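PDB 3QQW: putative citrate lyase from Ralstonia eutropha, which probably acts as a magnesium-dependent lyase of the HpcH/HpaI aldolase and citrate lyase family, perhaps cleaving (S)-citramalyl-CoA. Local coordinates for residues C[118-122]-C[123-127]; C[230-233]-C[234-237]; C[252-256]-C[257-261]. All blocks are in the same frame, centred on the assembly; numbering follows the deposited sequence.

How the interactions relate
All three contacts are local turns leading from a strand of the closed parallel beta/alpha barrel toward a helix. Interaction 1 comes first in the chain, after strand 115-117. Interaction 2 follows, in the approach to helix 233-247 after strand 221-224. Interaction 3 comes last, where strand 251-254 turns toward helix 260-267. Interaction 1 lies across the chain's centre from the other two, its centre about 32 Å and 27 Å from theirs. Interactions 2 and 3 have centres about 9 Å apart and touch where Leu230 packs on Ile255, Tyr256, Ala258 and Gln259. Interactions 1 and 3 each carry a residue, Lys119 and Trp253, close to predicted magnesium- or substrate-binding residues; interaction 2 lies away from them.

Interaction 1: residues C[118-122]-C[123-127]; sequences PKATN and SGQVA
Asn122 and Gln125 form a helix N-cap in the turn from strand 115-117 to helix 123-139. Asn122 is the capping residue. Its OD1 accepts from Gln125 N at 3.0 Å, with the donor tilted from the carbonyl plane. The torsion explains the reach: with chi1 57°, CG sits between the backbone N and the carbonyl carbon, which turns the amide over the first turn of the helix. Asn122 O also receives a weak bond from Val126 N at 3.5 Å.

The Gln125 side chain runs the other way, back over the loop. It is extended beyond CG and crosses the Asn122 side chain at about a right angle. Its OE1 accepts from Thr121 N at 2.7 Å, in a nearly straight bond (N-H...O 167°). The donor stands above the carbonyl plane and not on a lone pair. Thr121 OG1 adds a weak bond to the same oxygen at 3.1 Å. The backbone and side chain of one residue thus hold the amide end of Gln125. The donor is the residue before the N-cap, so this is not a classical capping box; the bond ties the first turn of the helix back to the loop.

Beneath these polar groups is a small apolar contact. Ala120 CB meets Val126 CG2 at 3.4 Å, and both residues are buried.

The turn lies beside the predicted metal and substrate site. Lys119 NZ makes salt bridges to Glu56 and Asp179, and Lys119 N bonds to Glu153. Ala120 O accepts a bond from Thr154 OG1, just after the neighbouring strand 148-152. Ser123 N reaches Asp160. The cap thus starts helix 123-139 just after strand 115-117, and it touches Asp160 in the link between helices 155-159 and 161-164.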
loop_
_atom_site.group_PDB
_atom_site.type_symbol
_atom_site.label_atom_id
_atom_site.label_comp_id
_atom_site.label_asym_id
_atom_site.label_seq_id
_atom_site.Cartn_x
_atom_site.Cartn_y
_atom_site.Cartn_z
ATOM N N PRO C 118 -1.871 -22.919 -7.730
ATOM C CA PRO C 118 -2.947 -22.172 -7.072
ATOM C C PRO C 118 -2.890 -22.188 -5.545
ATOM O O PRO C 118 -2.254 -23.053 -4.944
ATOM C CB PRO C 118 -4.193 -22.932 -7.527
ATOM C CG PRO C 118 -3.732 -24.344 -7.607
ATOM C CD PRO C 118 -2.232 -24.343 -7.870
ATOM N N LYS C 119 -3.633 -21.248 -4.927
ATOM C CA LYS C 119 -3.920 -21.195 -3.504
ATOM C C LYS C 119 -2.724 -21.370 -2.552
ATOM O O LYS C 119 -2.917 -21.886 -1.441
ATOM C CB LYS C 119 -4.959 -22.289 -3.190
ATOM C CG LYS C 119 -6.408 -21.847 -3.292
ATOM C CD LYS C 119 -7.316 -23.061 -3.544
ATOM C CE LYS C 119 -8.579 -22.726 -4.311
ATOM N NZ LYS C 119 -8.301 -22.292 -5.709
ATOM N N ALA C 120 -1.516 -20.929 -2.933
ATOM C CA ALA C 120 -0.397 -21.000 -1.977
ATOM C C ALA C 120 -0.669 -19.998 -0.876
ATOM O O ALA C 120 -1.256 -18.940 -1.146
ATOM C CB ALA C 120 0.935 -20.714 -2.646
ATOM N N THR C 121 -0.351 -20.360 0.366
ATOM C CA THR C 121 -0.642 -19.511 1.522
ATOM C C THR C 121 0.609 -18.801 2.025
ATOM O O THR C 121 0.524 -17.994 2.940
ATOM C CB THR C 121 -1.305 -20.313 2.629
ATOM O OG1 THR C 121 -0.445 -21.395 2.998
ATOM C CG2 THR C 121 -2.679 -20.826 2.228
ATOM N N ASN C 122 1.759 -19.074 1.418
ATOM C CA ASN C 122 2.999 -18.409 1.772
ATOM C C ASN C 122 4.093 -18.657 0.732
ATOM O O ASN C 122 3.985 -19.534 -0.108
ATOM C CB ASN C 122 3.498 -18.792 3.189
ATOM C CG ASN C 122 3.719 -20.258 3.417
ATOM O OD1 ASN C 122 4.646 -20.856 2.871
ATOM N ND2 ASN C 122 2.901 -20.848 4.280
ATOM N N SER C 123 5.156 -17.879 0.847
ATOM C CA SER C 123 6.346 -17.879 0.021
ATOM C C SER C 123 7.020 -19.295 0.007
ATOM O O SER C 123 7.447 -19.774 -1.059
ATOM C CB SER C 123 7.279 -16.788 0.552
ATOM O OG SER C 123 8.604 -16.865 0.075
ATOM N N GLY C 124 7.063 -19.943 1.179
ATOM C CA GLY C 124 7.651 -21.269 1.364
ATOM C C GLY C 124 7.005 -22.360 0.538
ATOM O O GLY C 124 7.710 -23.171 -0.064
ATOM N N GLN C 125 5.662 -22.381 0.496
ATOM C CA GLN C 125 4.884 -23.326 -0.296
ATOM C C GLN C 125 5.234 -23.174 -1.772
ATOM O O GLN C 125 5.512 -24.177 -2.418
ATOM C CB GLN C 125 3.370 -23.097 -0.099
ATOM C CG GLN C 125 2.809 -23.653 1.188
ATOM C CD GLN C 125 1.302 -23.623 1.207
ATOM O OE1 GLN C 125 0.666 -22.883 0.460
ATOM N NE2 GLN C 125 0.686 -24.439 2.060
ATOM N N VAL C 126 5.283 -21.912 -2.288
ATOM C CA VAL C 126 5.584 -21.592 -3.687
ATOM C C VAL C 126 6.984 -22.096 -4.042
ATOM O O VAL C 126 7.156 -22.827 -5.029
ATOM C CB VAL C 126 5.416 -20.088 -3.996
ATOM C CG1 VAL C 126 5.606 -19.827 -5.476
ATOM C CG2 VAL C 126 4.046 -19.585 -3.558
ATOM N N ALA C 127 7.961 -21.739 -3.205
ATOM C CA ALA C 127 9.361 -22.136 -3.352
ATOM C C ALA C 127 9.487 -23.658 -3.417
ATOM O O ALA C 127 10.210 -24.154 -4.272
ATOM C CB ALA C 127 10.181 -21.573 -2.193
#

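Interaction 2: residues C[230-233]-C[234-237]; sequences LKDA and EVIA
Asp232 meets Glu234, Val235 and Ile236 at the N-terminus of helix 233-247, where it is the N-cap residue. Its chi1 of -168° sets CG opposite the backbone N and beside the carbonyl carbon. From there the carboxylate bends back over the start of the helix. OD1 accepts from Glu234 N at 3.3 Å, a weak and bent capping bond. The negative carboxylate would be expected to interact well with the amino end of the helix dipole.

The other branch of the carboxylate turns to Val235. OD2 lies 3.6 Å from Val235 CG2, and the two side chains cross at about a right angle. This methyl stands beside the Val235 backbone N, on the side facing the cap. OD1 also touches Glu234 CB, while the Glu234 chain extends onward and carries its own acid away. Asp232 OD1 and Glu234 OE1 remain 4.7 Å apart. These like charges do not touch, though some mutual repulsion may be felt.

The Asp232 carbonyl begins the helical bonding. Ile236 N donates to Asp232 O at 3.1 Å, and Val235 N adds a weak bond to the same oxygen. Ile236 covers this carbonyl with its longer branch. Its chi1 of -54° brings CG1 beside the backbone N, 3.2 Å from Asp232 O, and CD1 lies alongside the same oxygen. One residue along, Ala237 N donates to Ala233 O at 2.8 Å.

Just before the cap, Asn229 OD1 accepts from Asp232 N and, more weakly, from Lys231 N. The contact is at the protein surface, away from the annotated sites. Its inner side faces the next helix: Ala233 and Ile236 pack on Pro262, and Ile236 also touches Ile263, so helix 233-247 starts against helix 260-267.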
loop_
_atom_site.group_PDB
_atom_site.type_symbol
_atom_site.label_atom_id
_atom_site.label_comp_id
_atom_site.label_asym_id
_atom_site.label_seq_id
_atom_site.Cartn_x
_atom_site.Cartn_y
_atom_site.Cartn_z
ATOM N N LEU C 230 -19.786 -13.811 -19.693
ATOM C CA LEU C 230 -19.196 -14.764 -20.628
ATOM C C LEU C 230 -19.283 -14.381 -22.087
ATOM O O LEU C 230 -18.405 -14.806 -22.841
ATOM C CB LEU C 230 -19.849 -16.145 -20.443
ATOM C CG LEU C 230 -19.668 -16.815 -19.068
ATOM C CD1 LEU C 230 -20.240 -18.211 -19.063
ATOM C CD2 LEU C 230 -18.215 -16.883 -18.665
ATOM N N LYS C 231 -20.335 -13.639 -22.515
ATOM C CA LYS C 231 -20.527 -13.379 -23.947
ATOM C C LYS C 231 -20.600 -11.895 -24.363
ATOM O O LYS C 231 -20.422 -11.619 -25.556
ATOM C CB LYS C 231 -21.798 -14.104 -24.439
ATOM C CG LYS C 231 -21.706 -15.637 -24.376
ATOM C CD LYS C 231 -23.083 -16.279 -24.261
ATOM C CE LYS C 231 -23.012 -17.786 -24.238
ATOM N NZ LYS C 231 -24.361 -18.398 -24.232
ATOM N N ASP C 232 -20.879 -10.951 -23.429
ATOM C CA ASP C 232 -20.984 -9.530 -23.790
ATOM C C ASP C 232 -19.583 -8.939 -23.960
ATOM O O ASP C 232 -18.926 -8.631 -22.967
ATOM C CB ASP C 232 -21.824 -8.741 -22.759
ATOM C CG ASP C 232 -22.242 -7.335 -23.143
ATOM O OD1 ASP C 232 -21.493 -6.672 -23.900
ATOM O OD2 ASP C 232 -23.267 -6.857 -22.610
ATOM N N ALA C 233 -19.142 -8.777 -25.232
ATOM C CA ALA C 233 -17.817 -8.267 -25.612
ATOM C C ALA C 233 -17.489 -6.906 -24.988
ATOM O O ALA C 233 -16.363 -6.724 -24.530
ATOM C CB ALA C 233 -17.680 -8.183 -27.119
ATOM N N GLU C 234 -18.465 -5.989 -24.916
ATOM C CA GLU C 234 -18.283 -4.648 -24.358
ATOM C C GLU C 234 -17.936 -4.675 -22.861
ATOM O O GLU C 234 -17.111 -3.865 -22.428
ATOM C CB GLU C 234 -19.516 -3.778 -24.600
ATOM C CG GLU C 234 -19.608 -3.267 -26.028
ATOM C CD GLU C 234 -20.687 -2.236 -26.289
ATOM O OE1 GLU C 234 -21.878 -2.533 -26.036
ATOM O OE2 GLU C 234 -20.342 -1.143 -26.794
ATOM N N VAL C 235 -18.558 -5.599 -22.089
ATOM C CA VAL C 235 -18.344 -5.771 -20.648
ATOM C C VAL C 235 -16.966 -6.421 -20.408
ATOM O O VAL C 235 -16.247 -6.014 -19.477
ATOM C CB VAL C 235 -19.491 -6.584 -19.984
ATOM C CG1 VAL C 235 -19.224 -6.810 -18.496
ATOM C CG2 VAL C 235 -20.833 -5.896 -20.175
ATOM N N ILE C 236 -16.606 -7.417 -21.254
ATOM C CA ILE C 236 -15.325 -8.117 -21.175
ATOM C C ILE C 236 -14.197 -7.099 -21.484
ATOM O O ILE C 236 -13.244 -6.968 -20.685
ATOM C CB ILE C 236 -15.259 -9.391 -22.082
ATOM C CG1 ILE C 236 -16.432 -10.348 -21.794
ATOM C CG2 ILE C 236 -13.906 -10.111 -21.911
ATOM C CD1 ILE C 236 -16.877 -11.232 -22.974
ATOM N N ALA C 237 -14.352 -6.334 -22.600
ATOM C CA ALA C 237 -13.386 -5.320 -23.021
ATOM C C ALA C 237 -13.185 -4.265 -21.929
ATOM O O ALA C 237 -12.039 -3.886 -21.648
ATOM C CB ALA C 237 -13.842 -4.666 -24.296
#

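Interaction 3: residues C[252-256]-C[257-261]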
loop_
_atom_site.group_PDB
_atom_site.type_symbol
_atom_site.label_atom_id
_atom_site.label_comp_id
_atom_site.label_asym_id
_atom_site.label_seq_id
_atom_site.Cartn_x
_atom_site.Cartn_y
_atom_site.Cartn_z
HETATM N N MSE C 252 -4.921 -11.469 -18.938
HETATM C CA MSE C 252 -6.181 -11.745 -18.281
HETATM C C MSE C 252 -6.660 -13.108 -18.647
HETATM O O MSE C 252 -6.580 -13.504 -19.811
HETATM C CB MSE C 252 -7.229 -10.699 -18.672
HETATM C CG MSE C 252 -8.438 -10.715 -17.777
HETATM SE SE MSE C 252 -9.509 -9.190 -18.154
HETATM C CE MSE C 252 -11.250 -9.925 -17.687
ATOM N N TRP C 253 -7.244 -13.795 -17.669
ATOM C CA TRP C 253 -7.828 -15.115 -17.846
ATOM C C TRP C 253 -9.128 -15.057 -18.639
ATOM O O TRP C 253 -9.871 -14.081 -18.574
ATOM C CB TRP C 253 -8.093 -15.750 -16.483
ATOM C CG TRP C 253 -6.880 -16.247 -15.754
ATOM C CD1 TRP C 253 -5.576 -15.936 -16.007
ATOM C CD2 TRP C 253 -6.872 -17.141 -14.634
ATOM N NE1 TRP C 253 -4.751 -16.598 -15.130
ATOM C CE2 TRP C 253 -5.519 -17.358 -14.281
ATOM C CE3 TRP C 253 -7.876 -17.850 -13.941
ATOM C CZ2 TRP C 253 -5.142 -18.206 -13.225
ATOM C CZ3 TRP C 253 -7.500 -18.702 -12.906
ATOM C CH2 TRP C 253 -6.152 -18.848 -12.536
ATOM N N SER C 254 -9.429 -16.150 -19.328
ATOM C CA SER C 254 -10.658 -16.363 -20.067
ATOM C C SER C 254 -11.255 -17.711 -19.666
ATOM O O SER C 254 -10.511 -18.684 -19.509
ATOM C CB SER C 254 -10.383 -16.326 -21.564
ATOM O OG SER C 254 -11.481 -16.852 -22.286
ATOM N N ILE C 255 -12.578 -17.778 -19.513
ATOM C CA ILE C 255 -13.262 -19.033 -19.174
ATOM C C ILE C 255 -14.279 -19.401 -20.254
ATOM O O ILE C 255 -14.854 -20.484 -20.209
ATOM C CB ILE C 255 -13.903 -19.032 -17.771
ATOM C CG1 ILE C 255 -14.716 -17.738 -17.499
ATOM C CG2 ILE C 255 -12.836 -19.342 -16.719
ATOM C CD1 ILE C 255 -15.656 -17.773 -16.281
ATOM N N TYR C 256 -14.480 -18.519 -21.228
ATOM C CA TYR C 256 -15.398 -18.750 -22.342
ATOM C C TYR C 256 -14.759 -18.201 -23.635
ATOM O O TYR C 256 -14.189 -17.111 -23.609
ATOM C CB TYR C 256 -16.785 -18.144 -22.068
ATOM C CG TYR C 256 -17.852 -18.736 -22.957
ATOM C CD1 TYR C 256 -18.347 -20.021 -22.728
ATOM C CD2 TYR C 256 -18.338 -18.034 -24.062
ATOM C CE1 TYR C 256 -19.310 -20.583 -23.561
ATOM C CE2 TYR C 256 -19.290 -18.594 -24.911
ATOM C CZ TYR C 256 -19.781 -19.868 -24.651
ATOM O OH TYR C 256 -20.744 -20.450 -25.448
ATOM N N PRO C 257 -14.802 -18.946 -24.760
ATOM C CA PRO C 257 -14.108 -18.492 -25.978
ATOM C C PRO C 257 -14.461 -17.083 -26.458
ATOM O O PRO C 257 -13.612 -16.415 -27.044
ATOM C CB PRO C 257 -14.523 -19.532 -27.017
ATOM C CG PRO C 257 -14.728 -20.776 -26.215
ATOM C CD PRO C 257 -15.398 -20.284 -24.962
ATOM N N ALA C 258 -15.686 -16.625 -26.204
ATOM C CA ALA C 258 -16.146 -15.304 -26.620
ATOM C C ALA C 258 -15.370 -14.175 -25.900
ATOM O O ALA C 258 -15.404 -13.040 -26.355
ATOM C CB ALA C 258 -17.639 -15.181 -26.368
ATOM N N GLN C 259 -14.656 -14.492 -24.802
ATOM C CA GLN C 259 -13.869 -13.517 -24.015
ATOM C C GLN C 259 -12.477 -13.250 -24.599
ATOM O O GLN C 259 -11.910 -12.200 -24.314
ATOM C CB GLN C 259 -13.693 -13.981 -22.557
ATOM C CG GLN C 259 -14.988 -14.288 -21.836
ATOM C CD GLN C 259 -14.823 -14.573 -20.380
ATOM O OE1 GLN C 259 -13.960 -15.331 -19.964
ATOM N NE2 GLN C 259 -15.709 -14.024 -19.573
ATOM N N ILE C 260 -11.938 -14.184 -25.421
ATOM C CA ILE C 260 -10.579 -14.134 -25.967
ATOM C C ILE C 260 -10.319 -12.859 -26.789
ATOM O O ILE C 260 -9.464 -12.064 -26.375
ATOM C CB ILE C 260 -10.202 -15.426 -26.743
ATOM C CG1 ILE C 260 -10.263 -16.645 -25.788
ATOM C CG2 ILE C 260 -8.806 -15.288 -27.424
ATOM C CD1 ILE C 260 -10.182 -17.990 -26.419
ATOM N N GLN C 261 -11.015 -12.673 -27.928
ATOM C CA GLN C 261 -10.799 -11.514 -28.779
ATOM C C GLN C 261 -10.993 -10.188 -28.005
ATOM O O GLN C 261 -10.068 -9.381 -28.077
ATOM C CB GLN C 261 -11.650 -11.580 -30.053
ATOM C CG GLN C 261 -10.837 -11.321 -31.332
ATOM C CD GLN C 261 -9.833 -12.404 -31.658
ATOM O OE1 GLN C 261 -10.189 -13.545 -31.941
ATOM N NE2 GLN C 261 -8.564 -12.053 -31.630
HETATM O O HOH W 1 -12.407 -13.157 -18.777
#
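Tyr256 and Pro257 pack together where the chain leaves strand 251-254. Pro257 CD lies over one face of the Tyr256 ring, 3.7 Å from its centroid, in a CH-pi contact. The carbon is displaced toward the rim of the ring. Chi1 of -161° swings the ring away from the backbone N and lays it beside its own carbonyl carbon, above the proline. Ala258 adds a methyl, with CB 3.7 Å from Tyr256 CD2.

Gln259 ties the turn together from the other end. Its N donates to Tyr256 O at 2.9 Å. Its side chain is extended beyond CG and returns toward the end of the strand. There OE1 accepts from Ile255 N at 2.8 Å in an almost straight bond (173°). Tyr256 N makes a weaker bond to the same oxygen.

This is the turn after the last strand of the TIM barrel, leading into helix 260-267. Strand 251-254 closes the barrel against strand 25-29. A water bridges the strand end to Gln259: it donates to Trp253 O at 2.7 Å and, more weakly, to Gln259 OE1.

Gln259 NE2 is also held, by the carbonyls of Cys227 and Asn229, so both ends of this buried amide have partners. Ser254 OG lies 3.6 Å from Gln259 CB and bonds to His27 of the adjoining strand. Trp253 NE1 bonds to Asp174, and the Trp253 side chain approaches Arg88, a predicted substrate-binding residue.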